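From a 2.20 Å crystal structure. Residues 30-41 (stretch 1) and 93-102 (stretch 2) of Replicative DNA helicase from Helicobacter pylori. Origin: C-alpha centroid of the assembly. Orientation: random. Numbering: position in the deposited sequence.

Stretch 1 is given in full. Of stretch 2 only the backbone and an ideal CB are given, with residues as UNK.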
ATOM      1  N   GLU B  30       8.444   1.596 -12.067  1.00 29.84           N
ATOM      2  CA  GLU B  30       8.684   1.117 -13.413  1.00 29.28           C
ATOM      3  C   GLU B  30       7.632   1.677 -14.377  1.00 28.31           C
ATOM      4  O   GLU B  30       7.966   2.233 -15.426  1.00 27.69           O
ATOM      5  CB  GLU B  30       8.668  -0.413 -13.417  1.00 34.48           C
ATOM      6  CG  GLU B  30       9.742  -1.050 -12.518  1.00 40.12           C
ATOM      7  CD  GLU B  30       9.257  -1.358 -11.103  1.00 42.71           C
ATOM      8  OE1 GLU B  30       8.396  -2.249 -10.950  1.00 44.28           O
ATOM      9  OE2 GLU B  30       9.740  -0.718 -10.144  1.00 42.68           O
ATOM     10  N   VAL B  31       6.362   1.539 -14.004  1.00 26.55           N
ATOM     11  CA  VAL B  31       5.253   2.028 -14.813  1.00 21.84           C
ATOM     12  C   VAL B  31       5.358   3.526 -15.081  1.00 21.67           C
ATOM     13  O   VAL B  31       5.094   3.973 -16.195  1.00 22.27           O
ATOM     14  CB  VAL B  31       3.909   1.737 -14.118  1.00 21.25           C
ATOM     15  CG1 VAL B  31       2.749   2.320 -14.933  1.00 19.53           C
ATOM     16  CG2 VAL B  31       3.743   0.229 -13.949  1.00 21.48           C
ATOM     17  N   HIS B  32       5.751   4.287 -14.058  1.00 22.72           N
ATOM     18  CA  HIS B  32       5.883   5.747 -14.154  1.00 22.17           C
ATOM     19  C   HIS B  32       7.068   6.153 -15.031  1.00 23.04           C
ATOM     20  O   HIS B  32       7.145   7.292 -15.499  1.00 23.26           O
ATOM     21  CB  HIS B  32       6.056   6.350 -12.753  1.00 18.48           C
ATOM     22  CG  HIS B  32       5.960   7.846 -12.713  1.00 14.98           C
ATOM     23  ND1 HIS B  32       6.387   8.582 -11.626  1.00 16.07           N
ATOM     24  CD2 HIS B  32       5.470   8.735 -13.600  1.00 16.37           C
ATOM     25  CE1 HIS B  32       6.159   9.865 -11.852  1.00 13.75           C
ATOM     26  NE2 HIS B  32       5.603   9.987 -13.040  1.00 13.86           N
ATOM     27  N   SER B  33       7.993   5.223 -15.249  1.00 21.76           N
ATOM     28  CA  SER B  33       9.164   5.505 -16.072  1.00 20.45           C
ATOM     29  C   SER B  33       8.769   5.511 -17.541  1.00 19.80           C
ATOM     30  O   SER B  33       9.603   5.747 -18.422  1.00 17.09           O
ATOM     31  CB  SER B  33      10.247   4.454 -15.836  1.00 22.07           C
ATOM     32  OG  SER B  33      11.432   4.787 -16.529  1.00 26.15           O
ATOM     33  N   VAL B  34       7.488   5.247 -17.795  1.00 17.13           N
ATOM     34  CA  VAL B  34       6.949   5.210 -19.148  1.00 13.93           C
ATOM     35  C   VAL B  34       5.571   5.871 -19.234  1.00 13.24           C
ATOM     36  O   VAL B  34       5.125   6.232 -20.314  1.00 14.70           O
ATOM     37  CB  VAL B  34       6.859   3.736 -19.660  1.00 15.77           C
ATOM     38  CG1 VAL B  34       5.971   3.640 -20.909  1.00 15.44           C
ATOM     39  CG2 VAL B  34       8.265   3.216 -19.987  1.00 16.04           C
ATOM     40  N   LEU B  35       4.915   6.067 -18.095  1.00 15.13           N
ATOM     41  CA  LEU B  35       3.579   6.644 -18.089  1.00 13.42           C
ATOM     42  C   LEU B  35       3.301   7.790 -17.129  1.00 11.82           C
ATOM     43  O   LEU B  35       3.709   7.768 -15.978  1.00 15.86           O
ATOM     44  CB  LEU B  35       2.552   5.543 -17.813  1.00 15.33           C
ATOM     45  CG  LEU B  35       2.370   4.418 -18.837  1.00 16.23           C
ATOM     46  CD1 LEU B  35       1.523   3.315 -18.236  1.00 15.33           C
ATOM     47  CD2 LEU B  35       1.719   4.964 -20.095  1.00 16.24           C
ATOM     48  N   GLU B  36       2.595   8.795 -17.628  1.00 10.97           N
ATOM     49  CA  GLU B  36       2.165   9.927 -16.820  1.00 11.80           C
ATOM     50  C   GLU B  36       0.647   9.737 -16.732  1.00  6.00           C
ATOM     51  O   GLU B  36       0.070   9.005 -17.533  1.00  4.94           O
ATOM     52  CB  GLU B  36       2.474  11.255 -17.521  1.00 10.68           C
ATOM     53  CG  GLU B  36       3.948  11.605 -17.622  1.00 13.12           C
ATOM     54  CD  GLU B  36       4.674  11.511 -16.294  1.00 15.57           C
ATOM     55  OE1 GLU B  36       4.033  11.701 -15.237  1.00 18.57           O
ATOM     56  OE2 GLU B  36       5.895  11.262 -16.308  1.00 16.03           O
ATOM     57  N   PRO B  37      -0.018  10.381 -15.760  1.00  9.89           N
ATOM     58  CA  PRO B  37      -1.480  10.222 -15.657  1.00  6.53           C
ATOM     59  C   PRO B  37      -2.170  10.575 -16.987  1.00  8.00           C
ATOM     60  O   PRO B  37      -3.022   9.828 -17.491  1.00 10.82           O
ATOM     61  CB  PRO B  37      -1.855  11.182 -14.532  1.00  5.94           C
ATOM     62  CG  PRO B  37      -0.632  11.141 -13.634  1.00  7.23           C
ATOM     63  CD  PRO B  37       0.517  11.178 -14.633  1.00  6.35           C
ATOM     64  N   SER B  38      -1.773  11.705 -17.560  1.00  5.65           N
ATOM     65  CA  SER B  38      -2.326  12.180 -18.820  1.00  6.39           C
ATOM     66  C   SER B  38      -2.208  11.154 -19.951  1.00  7.68           C
ATOM     67  O   SER B  38      -2.805  11.330 -21.010  1.00  7.67           O
ATOM     68  CB  SER B  38      -1.627  13.484 -19.230  1.00  7.61           C
ATOM     69  OG  SER B  38      -0.223  13.304 -19.376  1.00  9.46           O
ATOM     70  N   ASP B  39      -1.447  10.080 -19.741  1.00  5.59           N
ATOM     71  CA  ASP B  39      -1.314   9.072 -20.787  1.00  5.22           C
ATOM     72  C   ASP B  39      -2.388   8.005 -20.754  1.00  4.12           C
ATOM     73  O   ASP B  39      -2.371   7.102 -21.584  1.00  2.34           O
ATOM     74  CB  ASP B  39       0.049   8.382 -20.733  1.00  5.19           C
ATOM     75  CG  ASP B  39       1.170   9.280 -21.173  1.00  5.10           C
ATOM     76  OD1 ASP B  39       1.017   9.969 -22.207  1.00  8.59           O
ATOM     77  OD2 ASP B  39       2.210   9.286 -20.489  1.00  4.84           O
ATOM     78  N   PHE B  40      -3.311   8.102 -19.797  1.00  6.54           N
ATOM     79  CA  PHE B  40      -4.388   7.116 -19.691  1.00  3.34           C
ATOM     80  C   PHE B  40      -5.582   7.551 -20.516  1.00  3.07           C
ATOM     81  O   PHE B  40      -5.934   8.717 -20.528  1.00  3.35           O
ATOM     82  CB  PHE B  40      -4.812   6.910 -18.238  1.00  1.26           C
ATOM     83  CG  PHE B  40      -3.849   6.080 -17.445  1.00  3.49           C
ATOM     84  CD1 PHE B  40      -2.665   6.634 -16.956  1.00  3.34           C
ATOM     85  CD2 PHE B  40      -4.085   4.729 -17.245  1.00  2.11           C
ATOM     86  CE1 PHE B  40      -1.740   5.847 -16.286  1.00  1.14           C
ATOM     87  CE2 PHE B  40      -3.151   3.932 -16.570  1.00  2.76           C
ATOM     88  CZ  PHE B  40      -1.981   4.500 -16.095  1.00  1.00           C
ATOM     89  N   TYR B  41      -6.186   6.586 -21.201  1.00  4.47           N
ATOM     90  CA  TYR B  41      -7.338   6.790 -22.077  1.00  2.89           C
ATOM     91  C   TYR B  41      -8.603   7.135 -21.286  1.00  2.97           C
ATOM     92  O   TYR B  41      -9.289   8.115 -21.587  1.00  2.05           O
ATOM     93  CB  TYR B  41      -7.516   5.526 -22.919  1.00  1.19           C
ATOM     94  CG  TYR B  41      -8.841   5.361 -23.630  1.00  1.89           C
ATOM     95  CD1 TYR B  41      -9.338   6.339 -24.494  1.00  2.48           C
ATOM     96  CD2 TYR B  41      -9.584   4.203 -23.456  1.00  3.52           C
ATOM     97  CE1 TYR B  41     -10.561   6.154 -25.160  1.00  2.70           C
ATOM     98  CE2 TYR B  41     -10.782   4.006 -24.114  1.00  2.66           C
ATOM     99  CZ  TYR B  41     -11.265   4.980 -24.954  1.00  2.40           C
ATOM    100  OH  TYR B  41     -12.474   4.776 -25.558  1.00  4.53           O
ATOM    101  N   UNK B  93       3.758  -9.610 -15.026  1.00 44.20           N
ATOM    102  CA  UNK B  93       4.418  -8.860 -16.088  1.00 40.28           C
ATOM    103  C   UNK B  93       3.433  -8.035 -16.903  1.00 41.13           C
ATOM    104  O   UNK B  93       2.863  -8.515 -17.887  1.00 38.82           O
ATOM    105  CB  UNK B  93       5.180  -9.814 -17.009  1.00 40.28           C
ATOM    106  N   UNK B  94       3.242  -6.791 -16.467  1.00 40.95           N
ATOM    107  CA  UNK B  94       2.346  -5.849 -17.128  1.00 39.23           C
ATOM    108  C   UNK B  94       3.127  -4.937 -18.069  1.00 42.04           C
ATOM    109  O   UNK B  94       2.650  -3.869 -18.453  1.00 45.72           O
ATOM    110  CB  UNK B  94       1.583  -5.018 -16.094  1.00 39.23           C
ATOM    111  N   UNK B  95       4.332  -5.363 -18.428  1.00 42.17           N
ATOM    112  CA  UNK B  95       5.199  -4.593 -19.314  1.00 39.48           C
ATOM    113  C   UNK B  95       4.537  -4.234 -20.642  1.00 34.34           C
ATOM    114  O   UNK B  95       4.251  -3.069 -20.904  1.00 34.31           O
ATOM    115  CB  UNK B  95       6.485  -5.378 -19.583  1.00 39.48           C
ATOM    116  N   UNK B  96       4.298  -5.233 -21.483  1.00 29.43           N
ATOM    117  CA  UNK B  96       3.681  -4.982 -22.786  1.00 25.51           C
ATOM    118  C   UNK B  96       2.495  -4.031 -22.663  1.00 24.97           C
ATOM    119  O   UNK B  96       2.374  -3.079 -23.443  1.00 23.59           O
ATOM    120  CB  UNK B  96       3.232  -6.298 -23.424  1.00 25.51           C
ATOM    121  N   UNK B  97       1.630  -4.302 -21.688  1.00 17.64           N
ATOM    122  CA  UNK B  97       0.453  -3.489 -21.424  1.00 16.76           C
ATOM    123  C   UNK B  97       0.843  -2.010 -21.260  1.00 16.85           C
ATOM    124  O   UNK B  97       0.272  -1.126 -21.902  1.00 14.97           O
ATOM    125  CB  UNK B  97      -0.270  -3.995 -20.174  1.00 16.76           C
ATOM    126  N   UNK B  98       1.812  -1.748 -20.390  1.00 15.04           N
ATOM    127  CA  UNK B  98       2.269  -0.391 -20.146  1.00 12.23           C
ATOM    128  C   UNK B  98       2.718   0.282 -21.432  1.00 14.57           C
ATOM    129  O   UNK B  98       2.367   1.433 -21.673  1.00 12.77           O
ATOM    130  CB  UNK B  98       3.410  -0.390 -19.126  1.00 12.23           C
ATOM    131  N   UNK B  99       3.488  -0.436 -22.253  1.00 18.47           N
ATOM    132  CA  UNK B  99       3.963   0.088 -23.534  1.00 20.41           C
ATOM    133  C   UNK B  99       2.792   0.221 -24.511  1.00 21.26           C
ATOM    134  O   UNK B  99       2.837   1.028 -25.445  1.00 21.68           O
ATOM    135  CB  UNK B  99       5.049  -0.817 -24.119  1.00 20.41           C
ATOM    136  N   UNK B 100       1.753  -0.583 -24.310  1.00 19.32           N
ATOM    137  CA  UNK B 100       0.583  -0.518 -25.172  1.00 18.68           C
ATOM    138  C   UNK B 100      -0.172   0.752 -24.802  1.00 15.70           C
ATOM    139  O   UNK B 100      -0.621   1.510 -25.669  1.00 16.38           O
ATOM    140  CB  UNK B 100      -0.298  -1.761 -25.029  1.00 18.68           C
ATOM    141  N   UNK B 101      -0.302   0.982 -23.499  1.00 13.12           N
ATOM    142  CA  UNK B 101      -0.987   2.166 -22.993  1.00 10.66           C
ATOM    143  C   UNK B 101      -0.287   3.427 -23.489  1.00  6.84           C
ATOM    144  O   UNK B 101      -0.932   4.397 -23.880  1.00  5.23           O
ATOM    145  CB  UNK B 101      -1.040   2.148 -21.464  1.00 10.66           C
ATOM    146  N   UNK B 102       1.042   3.388 -23.485  1.00  8.35           N
ATOM    147  CA  UNK B 102       1.865   4.516 -23.917  1.00  7.21           C
ATOM    148  C   UNK B 102       1.705   4.770 -25.405  1.00  8.71           C
ATOM    149  O   UNK B 102       1.608   5.922 -25.834  1.00  7.80           O
ATOM    150  CB  UNK B 102       3.337   4.265 -23.584  1.00  7.21           C
TER

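Position 93 has a positive phi (60°), which glycine and asparagine tolerate best, and its CB has nothing of stretch 1 within reach. It is Asn-93, whose OD1 accepts a weak hydrogen bond from the backbone N of position 95 (3.5 Å).

Position 94 directly precedes the helix, where a residue able to cap would be conventional. Its CB, however, points toward stretch 1 without any atom of it close by, so a longer apolar side chain could bridge the gap to the methyls of Val-31. The residue is Ile-94, and its CD1 comes within 4.2 Å of Val-31 CG2.

Positions 95, 96 and 97 turn their CB atoms sideways or lie out of reach, and stretch 1 sets little limit on them; any residue compatible with a helix would do. They are Glu-95, Ala-96 and Tyr-97.

At position 98 the CB points toward stretch 1 into a wholly apolar setting, 4.3 Å from Leu-35 CD1, 5.0 Å from Val-31 CG1 and 5.1 Å from Val-34 CG1. With so little room, a small or branched aliphatic such as alanine or valine fits, whereas a charge would find no partner among these methyls. Val-98, with chi1 in t, packs CG1 against Leu-35 CD1 (3.4 Å) and Val-34 CG1 (3.8 Å), while its CG2 lies 4.1 Å from Val-31 CG2.

Positions 99 and 100 leave the contact, the first with its CB pointing away and the second out of reach. Polar residues suit both; they are Glu-99 and Glu-100.

Position 101 again points toward stretch 1. Its CB lies 4.2 Å from Leu-35 CD2, with the Phe-40 ring farther off, so isoleucine, leucine or methionine could fill the space between. In Ile-101, CG2 meets Leu-35 CD2 at 3.4 Å and CD1 extends to 4.4 Å from Phe-40 CE2, approaching the ring obliquely. The backbone is approached too: one water lies within hydrogen-bonding distance of both carbonyls, its O 2.9 Å from Ile-101 O and 3.2 Å from Asp-39 O.

Position 102 points sideways, its CB 3.8 Å from Val-34 CG1 and 3.9 Å from Leu-35 CD2. Beyond these methyls lie the carbonyl of Val-34 and the carboxylate of Asp-39, so a long side chain with an aliphatic stem and a donor at its tip, lysine or arginine, is favoured. In Lys-102 the stem runs alongside stretch 1, CD being 3.1 Å from Val-34 O and 4.0 Å from Asp-39 OD2. Its NZ gives Val-34 O a weak hydrogen bond (3.4 Å), leaving apolar packing as the main feature of the contact.

Stretch 2 (93-102) NIEAYVEEIK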
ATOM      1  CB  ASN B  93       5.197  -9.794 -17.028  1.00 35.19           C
ATOM      2  CG  ASN B  93       6.010  -9.029 -18.058  1.00 31.01           C
ATOM      3  OD1 ASN B  93       6.529  -7.955 -17.768  1.00 32.03           O
ATOM      4  ND2 ASN B  93       6.135  -9.584 -19.259  1.00 28.64           N
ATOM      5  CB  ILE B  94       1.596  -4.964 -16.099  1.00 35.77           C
ATOM      6  CG1 ILE B  94       2.515  -4.619 -14.924  1.00 30.07           C
ATOM      7  CG2 ILE B  94       0.338  -5.662 -15.628  1.00 32.29           C
ATOM      8  CD1 ILE B  94       3.688  -3.740 -15.290  1.00 25.96           C
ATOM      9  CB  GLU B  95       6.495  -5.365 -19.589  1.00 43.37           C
ATOM     10  CG  GLU B  95       7.435  -4.675 -20.566  1.00 46.29           C
ATOM     11  CD  GLU B  95       8.605  -5.548 -20.968  1.00 49.51           C
ATOM     12  OE1 GLU B  95       9.396  -5.125 -21.838  1.00 51.10           O
ATOM     13  OE2 GLU B  95       8.738  -6.660 -20.412  1.00 51.55           O
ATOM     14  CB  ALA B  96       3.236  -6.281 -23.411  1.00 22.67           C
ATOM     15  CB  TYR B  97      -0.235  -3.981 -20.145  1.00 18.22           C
ATOM     16  CG  TYR B  97      -1.187  -5.151 -20.301  1.00 17.54           C
ATOM     17  CD1 TYR B  97      -1.151  -5.982 -21.422  1.00 19.24           C
ATOM     18  CD2 TYR B  97      -2.147  -5.410 -19.324  1.00 19.04           C
ATOM     19  CE1 TYR B  97      -2.062  -7.038 -21.566  1.00 18.69           C
ATOM     20  CE2 TYR B  97      -3.054  -6.458 -19.452  1.00 19.01           C
ATOM     21  CZ  TYR B  97      -3.011  -7.263 -20.574  1.00 19.45           C
ATOM     22  OH  TYR B  97      -3.935  -8.268 -20.701  1.00 17.64           O
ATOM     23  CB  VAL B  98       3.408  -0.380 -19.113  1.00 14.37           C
ATOM     24  CG1 VAL B  98       3.984   1.013 -18.965  1.00 16.51           C
ATOM     25  CG2 VAL B  98       2.874  -0.844 -17.783  1.00 15.74           C
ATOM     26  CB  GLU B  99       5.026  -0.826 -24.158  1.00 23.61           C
ATOM     27  CG  GLU B  99       5.600  -0.256 -25.456  1.00 31.08           C
ATOM     28  CD  GLU B  99       6.364  -1.271 -26.300  1.00 34.32           C
ATOM     29  OE1 GLU B  99       6.878  -0.877 -27.370  1.00 34.68           O
ATOM     30  OE2 GLU B  99       6.447  -2.453 -25.907  1.00 36.25           O
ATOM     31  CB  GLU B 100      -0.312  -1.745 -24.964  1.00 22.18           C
ATOM     32  CG  GLU B 100      -1.415  -1.866 -26.002  1.00 30.63           C
ATOM     33  CD  GLU B 100      -2.153  -3.190 -25.936  1.00 33.48           C
ATOM     34  OE1 GLU B 100      -1.511  -4.232 -25.681  1.00 34.60           O
ATOM     35  OE2 GLU B 100      -3.380  -3.183 -26.159  1.00 36.03           O
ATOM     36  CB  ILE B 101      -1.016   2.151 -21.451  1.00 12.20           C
ATOM     37  CG1 ILE B 101      -2.062   1.138 -20.980  1.00 13.26           C
ATOM     38  CG2 ILE B 101      -1.311   3.551 -20.900  1.00 13.11           C
ATOM     39  CD1 ILE B 101      -2.021   0.842 -19.501  1.00 16.02           C
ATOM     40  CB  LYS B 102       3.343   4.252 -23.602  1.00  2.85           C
ATOM     41  CG  LYS B 102       4.253   5.434 -23.888  1.00  1.00           C
ATOM     42  CD  LYS B 102       3.810   6.650 -23.082  1.00  2.53           C
ATOM     43  CE  LYS B 102       4.610   7.886 -23.443  1.00  1.63           C
ATOM     44  NZ  LYS B 102       6.049   7.686 -23.192  1.00  6.57           N
TER
HETATM   45  O   HOH W   1      -3.743   5.099 -23.608  1.00 22.42           O
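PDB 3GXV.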